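Local coordinates for protein hyaluronidase-phage associated (Streptococcus pyogenes, PDB 2WB3) that probably cleaves hyaluronan as a phage tail-fibre hyaluronate lyase, helping the phage through the hyaluronan capsule of its streptococcal host, at residues A[45-49]-A[61-65]. Residues are numbered along the deposited sequence; the frame is centred on the assembly and turned at random.
Sequences KITHE and AAALS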
loop_
_atom_site.group_PDB
_atom_site.type_symbol
_atom_site.label_atom_id
_atom_site.label_comp_id
_atom_site.label_asym_id
_atom_site.label_seq_id
_atom_site.Cartn_x
_atom_site.Cartn_y
_atom_site.Cartn_z
ATOM N N LYS A 45 -1.897 -17.376 -0.489
ATOM C CA LYS A 45 -1.517 -18.385 0.497
ATOM C C LYS A 45 -1.657 -17.760 1.882
ATOM O O LYS A 45 -1.157 -16.669 2.105
ATOM C CB LYS A 45 -0.042 -18.747 0.286
ATOM C CG LYS A 45 0.662 -19.631 1.329
ATOM C CD LYS A 45 0.074 -21.007 1.416
ATOM C CE LYS A 45 0.814 -21.898 2.481
ATOM N NZ LYS A 45 2.294 -22.122 2.237
ATOM N N ILE A 46 -2.363 -18.442 2.764
ATOM C CA ILE A 46 -2.550 -17.919 4.117
ATOM C C ILE A 46 -1.894 -18.954 5.031
ATOM O O ILE A 46 -2.235 -20.126 4.993
ATOM C CB ILE A 46 -4.043 -17.789 4.507
ATOM C CG1 ILE A 46 -4.864 -16.929 3.514
ATOM C CG2 ILE A 46 -4.139 -17.145 5.917
ATOM C CD1 ILE A 46 -6.424 -16.943 3.821
ATOM N N THR A 47 -0.970 -18.495 5.874
ATOM C CA THR A 47 -0.425 -19.332 6.935
ATOM C C THR A 47 -0.789 -18.845 8.323
ATOM O O THR A 47 -0.561 -17.723 8.668
ATOM C CB THR A 47 1.074 -19.416 6.862
ATOM O OG1 THR A 47 1.387 -19.991 5.609
ATOM C CG2 THR A 47 1.660 -20.392 7.944
ATOM N N HIS A 48 -1.353 -19.732 9.131
ATOM C CA HIS A 48 -1.536 -19.367 10.532
ATOM C C HIS A 48 -0.484 -20.155 11.310
ATOM O O HIS A 48 -0.421 -21.351 11.155
ATOM C CB HIS A 48 -2.901 -19.789 11.024
ATOM C CG HIS A 48 -3.060 -19.565 12.494
ATOM N ND1 HIS A 48 -2.651 -20.496 13.412
ATOM C CD2 HIS A 48 -3.437 -18.475 13.209
ATOM C CE1 HIS A 48 -2.804 -20.018 14.638
ATOM N NE2 HIS A 48 -3.279 -18.795 14.546
ATOM N N GLU A 49 0.249 -19.480 12.186
ATOM C CA GLU A 49 1.234 -20.095 13.078
ATOM C C GLU A 49 0.786 -19.912 14.544
ATOM O O GLU A 49 0.414 -18.829 14.952
ATOM C CB GLU A 49 2.578 -19.395 12.869
ATOM C CG GLU A 49 3.761 -20.120 13.511
ATOM C CD GLU A 49 5.026 -19.308 13.468
ATOM O OE1 GLU A 49 5.233 -18.563 12.483
ATOM O OE2 GLU A 49 5.820 -19.423 14.430
ATOM N N ALA A 61 -8.540 -20.187 16.854
ATOM C CA ALA A 61 -7.956 -19.391 15.786
ATOM C C ALA A 61 -8.311 -20.093 14.490
ATOM O O ALA A 61 -8.709 -21.249 14.511
ATOM C CB ALA A 61 -6.416 -19.321 15.915
ATOM N N ALA A 62 -8.101 -19.416 13.367
ATOM C CA ALA A 62 -8.345 -20.007 12.052
ATOM C C ALA A 62 -7.396 -19.344 11.047
ATOM O O ALA A 62 -6.912 -18.275 11.288
ATOM C CB ALA A 62 -9.864 -19.799 11.630
ATOM N N ALA A 63 -7.066 -20.007 9.938
ATOM C CA ALA A 63 -6.361 -19.295 8.877
ATOM C C ALA A 63 -7.323 -18.331 8.204
ATOM O O ALA A 63 -6.940 -17.247 7.862
ATOM C CB ALA A 63 -5.830 -20.312 7.848
ATOM N N LEU A 64 -8.551 -18.757 7.935
ATOM C CA LEU A 64 -9.504 -17.871 7.245
ATOM C C LEU A 64 -10.814 -17.838 8.026
ATOM O O LEU A 64 -11.387 -18.894 8.296
ATOM C CB LEU A 64 -9.779 -18.397 5.845
ATOM C CG LEU A 64 -10.956 -17.662 5.126
ATOM C CD1 LEU A 64 -10.620 -16.186 4.892
ATOM C CD2 LEU A 64 -11.174 -18.358 3.800
ATOM N N SER A 65 -11.279 -16.644 8.386
ATOM C CA SER A 65 -12.515 -16.560 9.132
ATOM C C SER A 65 -13.484 -15.695 8.271
ATOM O O SER A 65 -13.125 -14.616 7.822
ATOM C CB SER A 65 -12.274 -15.884 10.517
ATOM O OG SER A 65 -13.580 -15.658 11.090
#
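Start at Ala61, whose methyl points at strand 45-49 and touches the imidazole of His48, CB to NE2 at 3.5 Å; that nitrogen also hydrogen-bonds to the carbonyl of Glu38 of the second subunit. Ala62 turns its own methyl away and meets the ring through its backbone, with O 4.0 Å from His48 CD2. At Ala63 the chain turns a corner, putting what precedes and what follows on different faces; its CA comes nearest the strand's, 5.1 Å from that of His48, while its O lies 3.4 Å and its CB 4.1 Å from Ile46 CG2. Leu64, beyond the corner, sets its CB 4.2 Å from Ile46 CD1. Small alanines let the backbone settle against Ile46 and His48, whose CA-to-CB bonds point toward this segment, a buried, largely apolar contact without direct strand pairing. The pairing is instead between chains: strands 45-49 and 64-69 join parallel beta ladders with both the second and third subunits, as expected of a triple-stranded beta-helix.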